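Local atomic coordinates of thermoresistant glucokinase (Janibacter sp. HTCC2649, PDB entry 4EUN), a protein that probably phosphorylates gluconate at the expense of ATP, as expected of a small gluconokinase-type sugar kinase with a P-loop fold. Residues Asp95-Asp99 / Ala100-Thr104; Glu67-Ala70 / Thr71-Arg74; Leu176-Pro180 / Glu181-Glu185. One frame throughout, in Å; residues are numbered along the deposited sequence.

Contact 1 of 3, residues Asp95-Asp99 / Ala100-Thr104; sequences DARAD and AGVST
R97 and V102 make the central contact where helix 80-99 ends: the amide of V102 donates to R97 O at 2.9 Å, with an N-H...O angle of 159°. One residue nearer the helix, G101 N reaches A98 O, also at 2.9 Å. Together the two bonds form a Schellman motif, with G101 as the C-prime residue; its positive phi of 87° turns the chain back on itself. R97 O has a second donor in A100 N at 3.0 Å, and the two amides approach from opposite faces of the carbonyl plane. A100 N also makes a weak, longer bond to A96 O, a remnant of the regular helical pattern.

Outside these backbone bonds lies a small apolar layer. The CB atoms of R97 and V102 are 4.0 Å apart, and the methyl CG2 of T104 meets R97 CB at 3.7 Å, the two side chains crossing at about a right angle. T104 turns this methyl toward the arginine's aliphatic root while its hydroxyl OG1, at chi1 65°, is hydrogen-bonded to H31 ND1. The arginine chain then bends at chi2 and carries the guanidinium away from the turn, where NE forms a salt bridge with E56 and NH1 bonds to the backbone oxygen of H64 in the second subunit. V102 packs on Q73 of that subunit, so the reversal that delivers the chain to strand 104-108 also lies at the dimer interface. With R97 buried, its pairing with E56 probably offsets much of the cost of enclosing a positive charge, while the capped carbonyls of R97 and A98 have their hydrogen-bonding needs met within the turn.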
ATOM      1  N   ASP A  95       0.258   9.550 -14.091  1.00 23.54           N
ATOM      2  CA  ASP A  95       0.216  10.758 -14.910  1.00 22.48           C
ATOM      3  C   ASP A  95      -0.634  11.829 -14.241  1.00 25.34           C
ATOM      4  O   ASP A  95      -0.261  13.004 -14.221  1.00 26.78           O
ATOM      5  CB  ASP A  95      -0.347  10.423 -16.297  1.00 25.69           C
ATOM      6  CG  ASP A  95      -0.154  11.535 -17.306  1.00 41.13           C
ATOM      7  OD1 ASP A  95       0.730  12.402 -17.118  1.00 39.36           O
ATOM      8  OD2 ASP A  95      -0.881  11.523 -18.319  1.00 43.81           O
ATOM      9  N   ALA A  96      -1.758  11.420 -13.664  1.00 22.66           N
ATOM     10  CA  ALA A  96      -2.658  12.393 -13.039  1.00 23.31           C
ATOM     11  C   ALA A  96      -2.056  12.932 -11.741  1.00 25.07           C
ATOM     12  O   ALA A  96      -2.248  14.110 -11.411  1.00 25.88           O
ATOM     13  CB  ALA A  96      -4.011  11.774 -12.783  1.00 24.49           C
ATOM     14  N   ARG A  97      -1.353  12.072 -11.002  1.00 23.40           N
ATOM     15  CA  ARG A  97      -0.623  12.516  -9.812  1.00 24.01           C
ATOM     16  C   ARG A  97       0.443  13.536 -10.218  1.00 24.85           C
ATOM     17  O   ARG A  97       0.534  14.619  -9.632  1.00 24.14           O
ATOM     18  CB  ARG A  97       0.017  11.333  -9.070  1.00 21.34           C
ATOM     19  CG  ARG A  97      -0.967  10.369  -8.372  1.00 27.50           C
ATOM     20  CD  ARG A  97      -1.812  11.123  -7.403  1.00 32.69           C
ATOM     21  NE  ARG A  97      -2.338  10.385  -6.250  1.00 24.18           N
ATOM     22  CZ  ARG A  97      -3.610  10.031  -6.113  1.00 19.11           C
ATOM     23  NH1 ARG A  97      -4.480  10.272  -7.085  1.00 21.90           N
ATOM     24  NH2 ARG A  97      -4.024   9.445  -5.006  1.00 18.93           N
ATOM     25  N   ALA A  98       1.242  13.190 -11.228  1.00 22.57           N
ATOM     26  CA  ALA A  98       2.259  14.088 -11.779  1.00 23.36           C
ATOM     27  C   ALA A  98       1.705  15.462 -12.128  1.00 29.50           C
ATOM     28  O   ALA A  98       2.316  16.499 -11.824  1.00 30.87           O
ATOM     29  CB  ALA A  98       2.901  13.450 -13.027  1.00 24.33           C
ATOM     30  N   ASP A  99       0.546  15.476 -12.780  1.00 26.48           N
ATOM     31  CA  ASP A  99      -0.044  16.732 -13.228  1.00 25.49           C
ATOM     32  C   ASP A  99      -0.383  17.630 -12.050  1.00 28.85           C
ATOM     33  O   ASP A  99      -0.395  18.856 -12.182  1.00 30.01           O
ATOM     34  CB  ASP A  99      -1.299  16.470 -14.063  1.00 33.61           C
ATOM     35  CG  ASP A  99      -0.978  16.153 -15.509  1.00 45.91           C
ATOM     36  OD1 ASP A  99       0.120  16.534 -15.973  1.00 56.91           O
ATOM     37  OD2 ASP A  99      -1.828  15.534 -16.184  1.00 53.58           O
ATOM     38  N   ALA A 100      -0.654  17.022 -10.898  1.00 26.51           N
ATOM     39  CA  ALA A 100      -1.015  17.794  -9.709  1.00 27.50           C
ATOM     40  C   ALA A 100       0.195  18.011  -8.807  1.00 27.57           C
ATOM     41  O   ALA A 100       0.055  18.499  -7.684  1.00 30.96           O
ATOM     42  CB  ALA A 100      -2.130  17.092  -8.941  1.00 26.13           C
ATOM     43  N   GLY A 101       1.376  17.617  -9.283  1.00 26.09           N
ATOM     44  CA  GLY A 101       2.607  17.874  -8.561  1.00 28.01           C
ATOM     45  C   GLY A 101       2.967  16.821  -7.532  1.00 26.75           C
ATOM     46  O   GLY A 101       3.882  17.027  -6.724  1.00 26.55           O
ATOM     47  N   VAL A 102       2.285  15.677  -7.589  1.00 24.22           N
ATOM     48  CA  VAL A 102       2.467  14.614  -6.604  1.00 24.56           C
ATOM     49  C   VAL A 102       3.414  13.523  -7.127  1.00 29.15           C
ATOM     50  O   VAL A 102       3.195  12.963  -8.201  1.00 24.65           O
ATOM     51  CB  VAL A 102       1.116  13.960  -6.223  1.00 21.62           C
ATOM     52  CG1 VAL A 102       1.313  12.896  -5.159  1.00 21.62           C
ATOM     53  CG2 VAL A 102       0.116  14.996  -5.738  1.00 22.68           C
ATOM     54  N   SER A 103       4.464  13.232  -6.363  1.00 22.26           N
ATOM     55  CA  SER A 103       5.414  12.176  -6.699  1.00 24.99           C
ATOM     56  C   SER A 103       4.958  10.869  -6.058  1.00 22.16           C
ATOM     57  O   SER A 103       4.330  10.880  -4.993  1.00 22.58           O
ATOM     58  CB  SER A 103       6.805  12.530  -6.198  1.00 24.88           C
ATOM     59  OG  SER A 103       7.330  13.640  -6.910  1.00 26.54           O
ATOM     60  N   THR A 104       5.279   9.744  -6.702  1.00 20.84           N
ATOM     61  CA  THR A 104       4.697   8.458  -6.317  1.00 20.84           C
ATOM     62  C   THR A 104       5.716   7.316  -6.279  1.00 20.51           C
ATOM     63  O   THR A 104       6.739   7.364  -6.964  1.00 20.28           O
ATOM     64  CB  THR A 104       3.574   8.035  -7.297  1.00 18.29           C
ATOM     65  OG1 THR A 104       4.136   7.812  -8.600  1.00 20.55           O
ATOM     66  CG2 THR A 104       2.489   9.122  -7.390  1.00 19.93           C
TER

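Contact 2 of 3, residues Glu67-Ala70 / Thr71-Arg74; sequences ENIA and TMQR
E67 and T71, one turn apart, begin a run of alpha-helical backbone bonds that continues with M72 N to N68 O, Q73 N to I69 O and finally R74 N to A70 O, the last at 3.2 Å. This is the later part of the short helix 66-73, and its side chains sort by face.

On the buried face, I69 CD1 meets the terminal methyl CE of M72 at 3.9 Å. The bend at the end of the methionine (chi3 -77°) folds CE back over the preceding turn, to 3.5 Å from N68 O. Alongside, I69 CG2 lies against the amide end of Q73, whose NE2 is held by the backbone oxygen of F149. I69 also packs on R97 of the second subunit, so this face belongs to the dimer interface.

The other side is polar. With its hydroxyl placed beside the backbone N (chi1 -64°), T71 donates from OG1 to E67 O at 2.9 Å, while its own amide takes the same oxygen from the opposite face. One water donates both to N68 OD1 and to T71 OG1, the latter at 2.9 Å.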
ATOM      1  N   GLU A  67     -11.853  -9.858 -10.260  1.00 23.34           N
ATOM      2  CA  GLU A  67     -11.791 -11.138 -10.950  1.00 25.98           C
ATOM      3  C   GLU A  67     -10.354 -11.538 -11.264  1.00 22.70           C
ATOM      4  O   GLU A  67      -9.993 -12.706 -11.137  1.00 26.06           O
ATOM      5  CB  GLU A  67     -12.626 -11.099 -12.225  1.00 25.89           C
ATOM      6  CG  GLU A  67     -12.398 -12.318 -13.095  1.00 31.85           C
ATOM      7  CD  GLU A  67     -13.438 -12.485 -14.177  1.00 42.20           C
ATOM      8  OE1 GLU A  67     -13.046 -12.828 -15.305  1.00 35.58           O
ATOM      9  OE2 GLU A  67     -14.641 -12.288 -13.896  1.00 52.01           O
ATOM     10  N   ASN A  68      -9.528 -10.580 -11.669  1.00 22.55           N
ATOM     11  CA  ASN A  68      -8.125 -10.900 -11.936  1.00 22.40           C
ATOM     12  C   ASN A  68      -7.381 -11.320 -10.667  1.00 23.22           C
ATOM     13  O   ASN A  68      -6.559 -12.235 -10.702  1.00 20.68           O
ATOM     14  CB  ASN A  68      -7.407  -9.754 -12.656  1.00 24.34           C
ATOM     15  CG  ASN A  68      -7.707  -9.733 -14.157  1.00 29.28           C
ATOM     16  OD1 ASN A  68      -8.250 -10.691 -14.702  1.00 38.13           O
ATOM     17  ND2 ASN A  68      -7.344  -8.643 -14.820  1.00 39.89           N
ATOM     18  N   ILE A  69      -7.673 -10.664  -9.547  1.00 19.53           N
ATOM     19  CA  ILE A  69      -7.109 -11.094  -8.270  1.00 19.35           C
ATOM     20  C   ILE A  69      -7.545 -12.523  -7.951  1.00 23.78           C
ATOM     21  O   ILE A  69      -6.722 -13.369  -7.599  1.00 21.17           O
ATOM     22  CB  ILE A  69      -7.527 -10.175  -7.094  1.00 18.91           C
ATOM     23  CG1 ILE A  69      -6.971  -8.760  -7.284  1.00 22.00           C
ATOM     24  CG2 ILE A  69      -7.047 -10.766  -5.772  1.00 20.21           C
ATOM     25  CD1 ILE A  69      -5.447  -8.698  -7.459  1.00 22.37           C
ATOM     26  N   ALA A  70      -8.842 -12.794  -8.068  1.00 21.13           N
ATOM     27  CA  ALA A  70      -9.360 -14.140  -7.786  1.00 20.62           C
ATOM     28  C   ALA A  70      -8.752 -15.216  -8.685  1.00 21.75           C
ATOM     29  O   ALA A  70      -8.469 -16.322  -8.218  1.00 23.63           O
ATOM     30  CB  ALA A  70     -10.872 -14.151  -7.881  1.00 24.51           C
ATOM     31  N   THR A  71      -8.566 -14.888  -9.964  1.00 20.23           N
ATOM     32  CA  THR A  71      -7.995 -15.824 -10.941  1.00 20.34           C
ATOM     33  C   THR A  71      -6.584 -16.209 -10.522  1.00 22.06           C
ATOM     34  O   THR A  71      -6.231 -17.390 -10.510  1.00 21.15           O
ATOM     35  CB  THR A  71      -7.991 -15.201 -12.348  1.00 23.73           C
ATOM     36  OG1 THR A  71      -9.346 -14.982 -12.762  1.00 26.45           O
ATOM     37  CG2 THR A  71      -7.316 -16.127 -13.349  1.00 25.06           C
ATOM     38  N   MET A  72      -5.778 -15.217 -10.157  1.00 20.32           N
ATOM     39  CA  MET A  72      -4.423 -15.483  -9.698  1.00 19.11           C
ATOM     40  C   MET A  72      -4.419 -16.251  -8.390  1.00 23.21           C
ATOM     41  O   MET A  72      -3.568 -17.110  -8.180  1.00 22.63           O
ATOM     42  CB  MET A  72      -3.623 -14.187  -9.555  1.00 18.59           C
ATOM     43  CG  MET A  72      -3.351 -13.521 -10.861  1.00 20.39           C
ATOM     44  SD  MET A  72      -2.240 -12.119 -10.654  1.00 24.23           S
ATOM     45  CE  MET A  72      -3.362 -10.900  -9.968  1.00 21.17           C
ATOM     46  N   GLN A  73      -5.371 -15.960  -7.506  1.00 20.00           N
ATOM     47  CA  GLN A  73      -5.404 -16.670  -6.231  1.00 20.89           C
ATOM     48  C   GLN A  73      -5.690 -18.165  -6.381  1.00 21.71           C
ATOM     49  O   GLN A  73      -5.362 -18.954  -5.491  1.00 23.69           O
ATOM     50  CB  GLN A  73      -6.392 -16.028  -5.259  1.00 21.97           C
ATOM     51  CG  GLN A  73      -5.869 -14.717  -4.692  1.00 20.86           C
ATOM     52  CD  GLN A  73      -6.821 -14.121  -3.687  1.00 25.74           C
ATOM     53  OE1 GLN A  73      -8.036 -14.163  -3.875  1.00 26.93           O
ATOM     54  NE2 GLN A  73      -6.276 -13.581  -2.601  1.00 29.91           N
ATOM     55  N   ARG A  74      -6.325 -18.546  -7.485  1.00 21.76           N
ATOM     56  CA  ARG A  74      -6.552 -19.968  -7.759  1.00 22.83           C
ATOM     57  C   ARG A  74      -5.346 -20.611  -8.430  1.00 23.04           C
ATOM     58  O   ARG A  74      -5.336 -21.820  -8.667  1.00 23.06           O
ATOM     59  CB  ARG A  74      -7.821 -20.190  -8.598  1.00 24.53           C
ATOM     60  CG  ARG A  74      -9.091 -19.783  -7.866  1.00 24.89           C
ATOM     61  CD  ARG A  74     -10.363 -20.301  -8.513  1.00 27.01           C
ATOM     62  NE  ARG A  74     -10.426 -19.974  -9.936  1.00 27.53           N
ATOM     63  CZ  ARG A  74     -10.814 -18.801 -10.424  1.00 28.34           C
ATOM     64  NH1 ARG A  74     -11.178 -17.824  -9.607  1.00 26.44           N
ATOM     65  NH2 ARG A  74     -10.843 -18.611 -11.735  1.00 38.13           N
TER
HETATM   66  O   HOH W   1      -9.412 -12.854 -14.698  1.00 43.02           O

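Contact 3 of 3, residues Leu176-Pro180 / Glu181-Glu185; sequences LRQPP and EQLIE
L183 and the loop before it form the close-packed part of this contact. Its CD2 methyl sits 3.4 Å from Q178 OE1 and 3.8 Å from Q178 CB, the two side chains crossing at about a right angle, while CD1 lies against the backbone, 3.7 Å from Q178 O and 4.0 Å from L176 CA. With CG held beside the backbone N (chi1 -64°), both methyls face the incoming loop. L183 also packs on L131 and I45, which places it between strand 127-132 and helix 42-53. L176, buried too, turns away from L183 toward V137 and I138 of helix 135-142.

The segment is the connection from strand 171-175, an outermost strand of the five-stranded parallel sheet, into helix 180-191, the last helix of the chain. This is a beta-alpha unit of the P-loop kinase fold, and the adjoining helix 42-53 begins within what is probably the Walker A motif. P179 occupies the N-cap. Its carbonyl oxygen accepts from L183 N, in the carbonyl plane, with an N-H...O angle of 157°, and more weakly from Q182 N. P180 opens the first turn, where its ring nitrogen has no hydrogen to donate; its oxygen receives I184 N at 2.8 Å, and I184 CG1 comes to 3.2 Å from the same oxygen.

Toward solvent the fit is slacker. The P179 ring and the Q182 chain run side by side, pointing the same way, with CG to CG at 3.8 Å. The carboxamides of Q178 and Q182 only approach each other, their planes turned 84° apart. E181, extended beyond CG, carries its carboxylate away from the loop on the exposed face of the helix.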
ATOM      1  N   LEU A 176      17.566  -9.212  -2.729  1.00 25.22           N
ATOM      2  CA  LEU A 176      16.717  -9.362  -1.543  1.00 23.77           C
ATOM      3  C   LEU A 176      17.365 -10.183  -0.432  1.00 29.43           C
ATOM      4  O   LEU A 176      16.800 -10.319   0.659  1.00 33.80           O
ATOM      5  CB  LEU A 176      15.347  -9.942  -1.912  1.00 26.23           C
ATOM      6  CG  LEU A 176      15.267 -11.267  -2.682  1.00 28.30           C
ATOM      7  CD1 LEU A 176      15.496 -12.478  -1.786  1.00 30.53           C
ATOM      8  CD2 LEU A 176      13.913 -11.368  -3.363  1.00 27.20           C
ATOM      9  N   ARG A 177      18.537 -10.739  -0.706  1.00 28.40           N
ATOM     10  CA  ARG A 177      19.298 -11.421   0.332  1.00 27.11           C
ATOM     11  C   ARG A 177      19.918 -10.416   1.299  1.00 32.33           C
ATOM     12  O   ARG A 177      20.328 -10.783   2.400  1.00 36.10           O
ATOM     13  CB  ARG A 177      20.378 -12.305  -0.288  1.00 32.75           C
ATOM     14  CG  ARG A 177      19.807 -13.528  -0.968  1.00 33.22           C
ATOM     15  CD  ARG A 177      20.861 -14.284  -1.747  1.00 32.81           C
ATOM     16  NE  ARG A 177      21.277 -13.553  -2.940  1.00 32.07           N
ATOM     17  CZ  ARG A 177      22.078 -14.048  -3.880  1.00 28.86           C
ATOM     18  NH1 ARG A 177      22.550 -15.274  -3.764  1.00 34.94           N
ATOM     19  NH2 ARG A 177      22.401 -13.312  -4.931  1.00 32.51           N
ATOM     20  N   GLN A 178      19.988  -9.152   0.883  1.00 27.58           N
ATOM     21  CA  GLN A 178      20.578  -8.111   1.724  1.00 30.69           C
ATOM     22  C   GLN A 178      19.536  -7.566   2.682  1.00 27.22           C
ATOM     23  O   GLN A 178      18.336  -7.636   2.409  1.00 30.54           O
ATOM     24  CB  GLN A 178      21.195  -6.988   0.877  1.00 30.30           C
ATOM     25  CG  GLN A 178      22.417  -7.450   0.079  1.00 35.17           C
ATOM     26  CD  GLN A 178      22.920  -6.415  -0.915  1.00 49.64           C
ATOM     27  OE1 GLN A 178      22.504  -5.257  -0.891  1.00 51.34           O
ATOM     28  NE2 GLN A 178      23.820  -6.833  -1.799  1.00 55.38           N
ATOM     29  N   PRO A 179      19.988  -7.039   3.831  1.00 31.98           N
ATOM     30  CA  PRO A 179      18.981  -6.493   4.745  1.00 32.15           C
ATOM     31  C   PRO A 179      18.276  -5.276   4.148  1.00 28.13           C
ATOM     32  O   PRO A 179      18.917  -4.454   3.484  1.00 32.25           O
ATOM     33  CB  PRO A 179      19.790  -6.123   5.996  1.00 39.79           C
ATOM     34  CG  PRO A 179      21.220  -6.064   5.551  1.00 46.05           C
ATOM     35  CD  PRO A 179      21.351  -6.997   4.389  1.00 39.22           C
ATOM     36  N   PRO A 180      16.960  -5.170   4.383  1.00 36.70           N
ATOM     37  CA  PRO A 180      16.093  -4.121   3.837  1.00 37.30           C
ATOM     38  C   PRO A 180      16.625  -2.716   4.113  1.00 36.43           C
ATOM     39  O   PRO A 180      16.522  -1.856   3.237  1.00 37.04           O
ATOM     40  CB  PRO A 180      14.778  -4.334   4.589  1.00 42.88           C
ATOM     41  CG  PRO A 180      14.781  -5.780   4.941  1.00 44.34           C
ATOM     42  CD  PRO A 180      16.213  -6.108   5.242  1.00 39.69           C
ATOM     43  N   GLU A 181      17.185  -2.496   5.300  1.00 41.17           N
ATOM     44  CA  GLU A 181      17.772  -1.203   5.649  1.00 46.13           C
ATOM     45  C   GLU A 181      18.869  -0.811   4.663  1.00 41.91           C
ATOM     46  O   GLU A 181      18.973   0.350   4.265  1.00 45.10           O
ATOM     47  CB  GLU A 181      18.347  -1.233   7.065  1.00 56.17           C
ATOM     48  CG  GLU A 181      18.955   0.093   7.504  1.00 68.92           C
ATOM     49  CD  GLU A 181      19.732  -0.012   8.802  1.00 83.68           C
ATOM     50  OE1 GLU A 181      20.891  -0.475   8.765  1.00 91.26           O
ATOM     51  OE2 GLU A 181      19.182   0.367   9.858  1.00 85.22           O
ATOM     52  N   GLN A 182      19.687  -1.787   4.276  1.00 41.03           N
ATOM     53  CA  GLN A 182      20.739  -1.570   3.289  1.00 40.72           C
ATOM     54  C   GLN A 182      20.157  -1.293   1.907  1.00 32.50           C
ATOM     55  O   GLN A 182      20.623  -0.402   1.196  1.00 38.85           O
ATOM     56  CB  GLN A 182      21.661  -2.790   3.208  1.00 46.18           C
ATOM     57  CG  GLN A 182      22.765  -2.818   4.247  1.00 66.30           C
ATOM     58  CD  GLN A 182      24.061  -3.371   3.683  1.00 69.40           C
ATOM     59  OE1 GLN A 182      24.091  -3.890   2.563  1.00 60.54           O
ATOM     60  NE2 GLN A 182      25.141  -3.253   4.448  1.00 76.87           N
ATOM     61  N   LEU A 183      19.149  -2.073   1.525  1.00 27.12           N
ATOM     62  CA  LEU A 183      18.528  -1.920   0.217  1.00 28.73           C
ATOM     63  C   LEU A 183      17.837  -0.557   0.084  1.00 27.66           C
ATOM     64  O   LEU A 183      17.925   0.092  -0.959  1.00 32.35           O
ATOM     65  CB  LEU A 183      17.542  -3.061  -0.041  1.00 29.81           C
ATOM     66  CG  LEU A 183      18.163  -4.460  -0.124  1.00 25.37           C
ATOM     67  CD1 LEU A 183      17.090  -5.515  -0.390  1.00 27.63           C
ATOM     68  CD2 LEU A 183      19.232  -4.509  -1.204  1.00 30.35           C
ATOM     69  N   ILE A 184      17.166  -0.128   1.146  1.00 30.77           N
ATOM     70  CA  ILE A 184      16.500   1.180   1.159  1.00 30.77           C
ATOM     71  C   ILE A 184      17.510   2.326   1.013  1.00 32.77           C
ATOM     72  O   ILE A 184      17.287   3.266   0.245  1.00 37.20           O
ATOM     73  CB  ILE A 184      15.663   1.361   2.438  1.00 30.83           C
ATOM     74  CG1 ILE A 184      14.435   0.447   2.394  1.00 32.86           C
ATOM     75  CG2 ILE A 184      15.225   2.811   2.596  1.00 31.20           C
ATOM     76  CD1 ILE A 184      13.823   0.159   3.750  1.00 32.84           C
ATOM     77  N   GLU A 185      18.621   2.238   1.738  1.00 33.29           N
ATOM     78  CA  GLU A 185      19.690   3.223   1.628  1.00 39.66           C
ATOM     79  C   GLU A 185      20.270   3.225   0.223  1.00 36.28           C
ATOM     80  O   GLU A 185      20.544   4.285  -0.339  1.00 39.46           O
ATOM     81  CB  GLU A 185      20.792   2.936   2.649  1.00 47.38           C
ATOM     82  CG  GLU A 185      20.741   3.817   3.883  1.00 66.64           C
ATOM     83  CD  GLU A 185      21.274   5.220   3.632  1.00 77.30           C
ATOM     84  OE1 GLU A 185      22.496   5.430   3.802  1.00 82.94           O
ATOM     85  OE2 GLU A 185      20.472   6.111   3.270  1.00 68.32           O
TER

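All three contacts are local and lie at helix ends or along a helix, but their settings differ. Contact 1 closes helix 80-99 with a glycine turn, contact 3 opens helix 180-191 with two prolines, and contact 2 follows a short helix to its last turn. None lies wholly in the core: each has two or three buried residues and an exposed side. Contacts 1 and 2 both touch the second subunit, although within one chain their centres are 30 Å apart. Contact 3 touches no other chain of the assembly; its leucines pack inward instead, whereas contact 1 buries a paired charge and contact 2 keeps a water on its polar side.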